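Local coordinates for glutathione S-transferase domain (Burkholderia graminis, PDB 4MF5), which binds glutathione and probably works as a glutathione transferase, conjugating it to other compounds, at residues A[93-97]-A[109-115]; A[96-102]-A[118-122]. All blocks are in the same frame, centred on the assembly; numbering follows the deposited sequence.

Overall arrangement
Both contacts belong to the thioredoxin-like N-terminal domain and draw on strand 95-98 and helix 112-123. Contact 1 (93-97 with 109-115) is the buried one and lies at the glutathione pocket: it zips strand 95-98 to strand 107-110 and includes Ile93, whose backbone N donates a hydrogen bond to the bound glutathione. Contact 2 (96-102 with 118-122) sits farther along the same strand and helix, its centre about 10 Å from that of contact 1 and the side chain of Ile96 about 12 Å from the glutathione. Ile96 and Ile97 are shared, and the two contacts touch where Leu109 CD2 packs on Tyr118 CB at 3.8 Å. Both also meet the second subunit.

Contact 1 of 2, residues A[93-97]-A[109-115]; sequences IPAII and LFESGAI. With GSH (glutathione), chain D; FMT (formic acid), chain B.
Ile96 and Leu109 bond to each other in both directions, joining strands 95-98 and 107-110 into the antiparallel hairpin of a thioredoxin-like GST domain. Ile96 N gives its hydrogen to Leu109 O at 2.9 Å, arriving almost along the carbonyl axis (168°). The return bond, Leu109 N to Ile96 O at 3.0 Å, is more bent, its donor tilted 25° out of the carbonyl plane. On the side of the sheet that carries Ile96 and Leu109, the two side chains lie alongside each other, CG1 of Ile96 against CB of Leu109. With CG1 wedged between its own backbone N and carbonyl carbon (chi1 64°), Ile96 sends CD1 on to CG2 of Ile115, which slides past in the opposite direction from helix 112-123.

Beyond the paired residues the backbones part, and a water takes over. It donates to Pro94 O, accepts from Glu111 N at 3.0 Å and donates to O2 of a formic acid molecule, probably from the crystallisation liquor. Ser112, one step into the helix after the N-cap residue Glu111, grips both oxygens of that molecule: Ser112 N gives to its O2 at 2.8 Å, while OG gives to O1. Ser112 OG is also hydrogen-bonded to Lys55 NZ. Ser112 has been observed to bind glutathione in this protein, although the glutathione modelled here does not reach it.

Pro94 follows a cis peptide bond, the cis-proline characteristic of the GST glutathione site. Its CG rests against Ser112 CB and comes near Ile115 CD1. From the second subunit, Gln139 OE1 accepts from Phe110 N, and Trp140 meets the Phe110 ring edge-to-face. On the pocket side, Ile93 N donates to glutathione O2 in a nearly straight bond of 2.9 Å.

Contact 2 of 2, residues A[96-102]-A[118-122]; sequences IIDPNGP and YLADK
Asp98 OD2 takes two hydrogen bonds from the helix, one from Tyr118 and one from Lys122, residues a single turn apart. Lys122 NZ meets the syn lone pair of Asp98 OD2 at 2.8 Å and makes a salt bridge. Tyr118 OH donates to Asp98 OD2 at 2.7 Å from the anti side, 30° out of the carboxylate plane. The two donors thus divide the one oxygen between them, and the nearby ammonium would be expected to keep the carboxylate ionised. Lys122 gets there with an extended chain that bends only at its last torsion, bringing NZ back to the acid.

The other oxygen, OD1, is used as well. Asp98 OD1 accepts from Asn100 N at 3.0 Å, met from above the carboxylate plane, which closes an Asx turn as the chain leaves the strand. A water donates to Asp98 OD1 at 2.8 Å and accepts only weakly from Lys122 NZ. A second water donates to Asn100 O and, weakly, to Tyr118 OH.

These bonds tie the end of strand 95-98 to helix 112-123, which packs against the mixed sheet of the thioredoxin-like fold. Strand residues 96-98 and helix residues 118-122 run 19° from parallel, their axes 12.2 Å apart, a distance covered from the helix by the side chains of Tyr118 and Lys122.

Tyr118 reaches out with CG anti to its backbone nitrogen. The Asp98 carboxylate plane is turned 68° from the Tyr118 ring, with OD2 at the ring edge, in plane. Pro102 CD lies 3.8 Å from Tyr118 CE1, while Ile96 CD1 is 4.1 Å from Tyr118 CD2. Tyr135 of the second subunit meets the Tyr118 ring edge-to-face, and Ala131 of that subunit packs on Pro102.

Contact 1 of 2, residues A[93-97]-A[109-115]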
# COMPACT_ATOMS: atom_id res chain seq x y z
N ILE A 93 8.30 8.36 -8.71
CA ILE A 93 7.17 8.58 -9.59
C ILE A 93 6.10 7.51 -9.33
O ILE A 93 6.38 6.44 -8.83
CB ILE A 93 7.59 8.64 -11.06
CG1 ILE A 93 8.09 7.28 -11.56
CG2 ILE A 93 8.58 9.77 -11.32
CD1 ILE A 93 6.98 6.38 -12.05
N PRO A 94 4.86 7.81 -9.67
CA PRO A 94 4.33 9.06 -10.20
C PRO A 94 3.91 10.03 -9.10
O PRO A 94 3.74 9.66 -7.93
CB PRO A 94 3.09 8.58 -10.96
CG PRO A 94 2.59 7.46 -10.09
CD PRO A 94 3.81 6.78 -9.57
N ALA A 95 3.70 11.27 -9.53
CA ALA A 95 3.05 12.27 -8.69
C ALA A 95 2.19 13.13 -9.59
O ALA A 95 2.44 13.22 -10.80
CB ALA A 95 4.09 13.10 -7.94
N ILE A 96 1.17 13.77 -9.01
CA ILE A 96 0.27 14.65 -9.74
C ILE A 96 0.06 15.96 -9.02
O ILE A 96 0.22 16.06 -7.80
CB ILE A 96 -1.12 13.98 -9.98
CG1 ILE A 96 -1.86 13.72 -8.68
CG2 ILE A 96 -0.97 12.73 -10.83
CD1 ILE A 96 -3.34 13.48 -8.84
N ILE A 97 -0.37 16.95 -9.78
CA ILE A 97 -1.08 18.11 -9.22
C ILE A 97 -2.35 18.27 -10.03
O ILE A 97 -2.28 18.51 -11.24
CB ILE A 97 -0.27 19.42 -9.27
CG1 ILE A 97 1.02 19.30 -8.43
CG2 ILE A 97 -1.14 20.57 -8.75
CD1 ILE A 97 2.03 20.38 -8.73
N LEU A 109 -0.49 15.27 -5.04
CA LEU A 109 -0.63 13.93 -4.50
C LEU A 109 0.43 13.01 -5.08
O LEU A 109 0.72 13.07 -6.28
CB LEU A 109 -2.05 13.38 -4.80
CG LEU A 109 -2.55 12.27 -3.91
CD1 LEU A 109 -2.77 12.75 -2.49
CD2 LEU A 109 -3.85 11.69 -4.47
N PHE A 110 0.98 12.15 -4.23
CA PHE A 110 1.86 11.08 -4.70
C PHE A 110 1.32 9.76 -4.15
O PHE A 110 0.30 9.74 -3.46
CB PHE A 110 3.33 11.36 -4.40
CG PHE A 110 3.69 11.44 -2.94
CD1 PHE A 110 3.64 12.63 -2.23
CD2 PHE A 110 4.09 10.29 -2.25
CE1 PHE A 110 3.97 12.67 -0.88
CE2 PHE A 110 4.42 10.33 -0.91
CZ PHE A 110 4.35 11.52 -0.22
N GLU A 111 2.01 8.67 -4.51
CA GLU A 111 1.62 7.27 -4.26
C GLU A 111 0.59 6.85 -5.29
O GLU A 111 -0.58 7.24 -5.23
CB GLU A 111 1.11 7.00 -2.83
CG GLU A 111 2.16 7.25 -1.77
CD GLU A 111 3.28 6.29 -1.81
OE1 GLU A 111 2.99 5.08 -2.09
OE2 GLU A 111 4.44 6.65 -1.53
N SER A 112 1.00 5.99 -6.20
CA SER A 112 0.12 5.52 -7.27
C SER A 112 -1.21 5.02 -6.72
O SER A 112 -2.26 5.37 -7.25
CB SER A 112 0.83 4.44 -8.07
OG SER A 112 1.14 3.30 -7.28
N GLY A 113 -1.20 4.21 -5.67
CA GLY A 113 -2.46 3.68 -5.14
C GLY A 113 -3.39 4.76 -4.62
O GLY A 113 -4.61 4.65 -4.74
N ALA A 114 -2.81 5.79 -3.98
CA ALA A 114 -3.62 6.91 -3.52
C ALA A 114 -4.21 7.69 -4.69
O ALA A 114 -5.36 8.10 -4.66
CB ALA A 114 -2.81 7.85 -2.63
N ILE A 115 -3.40 7.91 -5.72
CA ILE A 115 -3.85 8.61 -6.91
C ILE A 115 -4.98 7.84 -7.60
O ILE A 115 -5.94 8.45 -8.06
CB ILE A 115 -2.67 8.89 -7.85
CG1 ILE A 115 -1.65 9.83 -7.19
CG2 ILE A 115 -3.16 9.45 -9.17
CD1 ILE A 115 -0.29 9.82 -7.86
CG1 GSH D . 7.01 4.31 -7.08
CD1 GSH D . 7.82 4.21 -8.33
OE1 GSH D . 7.43 3.67 -9.37
N2 GSH D . 8.99 4.78 -8.24
CA2 GSH D . 10.24 4.21 -8.70
C2 GSH D . 11.11 5.40 -8.83
O2 GSH D . 10.58 6.55 -9.04
CB2 GSH D . 10.36 3.48 -10.01
SG2 GSH D . 8.86 3.38 -10.96
N3 GSH D . 12.40 5.19 -8.69
CA3 GSH D . 13.31 6.31 -8.58
C3 GSH D . 14.39 5.99 -7.58
O31 GSH D . 14.39 4.84 -7.07
O32 GSH D . 15.25 6.84 -7.28
C FMT B . 4.09 4.32 -5.96
O1 FMT B . 3.43 3.28 -6.06
O2 FMT B . 3.72 5.46 -6.33
O HOH W 1 4.62 7.99 -5.78

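Contact 2 of 2, residues A[96-102]-A[118-122]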
# COMPACT_ATOMS: atom_id res chain seq x y z
N ILE A 96 1.17 13.77 -9.01
CA ILE A 96 0.27 14.65 -9.74
C ILE A 96 0.06 15.96 -9.02
O ILE A 96 0.22 16.06 -7.80
CB ILE A 96 -1.12 13.98 -9.98
CG1 ILE A 96 -1.86 13.72 -8.68
CG2 ILE A 96 -0.97 12.73 -10.83
CD1 ILE A 96 -3.34 13.48 -8.84
N ILE A 97 -0.37 16.95 -9.78
CA ILE A 97 -1.08 18.11 -9.22
C ILE A 97 -2.35 18.27 -10.03
O ILE A 97 -2.28 18.51 -11.24
CB ILE A 97 -0.27 19.42 -9.27
CG1 ILE A 97 1.02 19.30 -8.43
CG2 ILE A 97 -1.14 20.57 -8.75
CD1 ILE A 97 2.03 20.38 -8.73
N ASP A 98 -3.50 18.11 -9.37
CA ASP A 98 -4.78 18.38 -10.03
C ASP A 98 -5.11 19.84 -9.76
O ASP A 98 -5.39 20.18 -8.62
CB ASP A 98 -5.88 17.47 -9.52
CG ASP A 98 -7.18 17.63 -10.29
OD1 ASP A 98 -7.23 18.54 -11.17
OD2 ASP A 98 -8.12 16.86 -10.02
N PRO A 99 -5.10 20.73 -10.79
CA PRO A 99 -5.42 22.14 -10.52
C PRO A 99 -6.85 22.32 -10.01
O PRO A 99 -7.13 23.30 -9.31
CB PRO A 99 -5.22 22.81 -11.88
CG PRO A 99 -5.44 21.73 -12.87
CD PRO A 99 -4.89 20.49 -12.23
N ASN A 100 -7.74 21.41 -10.37
CA ASN A 100 -9.09 21.55 -9.86
C ASN A 100 -9.47 20.40 -8.98
O ASN A 100 -10.14 19.43 -9.31
CB ASN A 100 -10.06 21.84 -10.96
CG ASN A 100 -9.75 23.13 -11.65
OD1 ASN A 100 -9.39 23.13 -12.81
ND2 ASN A 100 -9.83 24.24 -10.93
N GLY A 101 -8.94 20.53 -7.77
CA GLY A 101 -9.07 19.50 -6.77
C GLY A 101 -10.26 19.70 -5.86
O GLY A 101 -11.08 20.61 -6.03
N PRO A 102 -10.37 18.84 -4.86
CA PRO A 102 -11.44 18.98 -3.88
C PRO A 102 -11.45 20.36 -3.22
O PRO A 102 -10.40 20.99 -3.06
CB PRO A 102 -11.15 17.90 -2.85
CG PRO A 102 -10.29 16.91 -3.58
CD PRO A 102 -9.47 17.73 -4.54
N TYR A 118 -8.10 8.57 -5.57
CA TYR A 118 -8.49 9.95 -5.84
C TYR A 118 -9.18 10.08 -7.20
O TYR A 118 -10.23 10.70 -7.30
CB TYR A 118 -7.27 10.88 -5.77
CG TYR A 118 -7.63 12.26 -6.26
CD1 TYR A 118 -8.53 13.04 -5.55
CD2 TYR A 118 -7.12 12.75 -7.46
CE1 TYR A 118 -8.94 14.26 -6.04
CE2 TYR A 118 -7.50 14.00 -7.92
CZ TYR A 118 -8.42 14.76 -7.21
OH TYR A 118 -8.84 15.99 -7.62
N LEU A 119 -8.57 9.56 -8.25
CA LEU A 119 -9.13 9.72 -9.59
C LEU A 119 -10.46 8.99 -9.72
O LEU A 119 -11.36 9.47 -10.41
CB LEU A 119 -8.13 9.25 -10.64
CG LEU A 119 -6.88 10.12 -10.77
CD1 LEU A 119 -5.90 9.46 -11.74
CD2 LEU A 119 -7.21 11.54 -11.20
N ALA A 120 -10.59 7.83 -9.09
CA ALA A 120 -11.85 7.10 -9.14
C ALA A 120 -12.95 7.93 -8.47
O ALA A 120 -14.07 8.02 -8.95
CB ALA A 120 -11.71 5.75 -8.47
N ASP A 121 -12.62 8.53 -7.34
CA ASP A 121 -13.57 9.36 -6.61
C ASP A 121 -13.92 10.63 -7.38
O ASP A 121 -15.06 11.06 -7.38
CB ASP A 121 -13.02 9.77 -5.24
CG ASP A 121 -12.97 8.64 -4.25
OD1 ASP A 121 -13.53 7.56 -4.49
OD2 ASP A 121 -12.34 8.88 -3.19
N LYS A 122 -12.91 11.25 -7.99
CA LYS A 122 -13.11 12.54 -8.63
C LYS A 122 -14.18 12.49 -9.68
O LYS A 122 -15.02 13.38 -9.78
CB LYS A 122 -11.80 13.02 -9.27
CG LYS A 122 -11.90 14.34 -10.00
CD LYS A 122 -10.70 14.61 -10.88
CE LYS A 122 -10.86 15.90 -11.69
NZ LYS A 122 -10.75 17.12 -10.86
O HOH W 2 -8.91 18.23 -13.33
O HOH W 3 -11.70 17.56 -8.14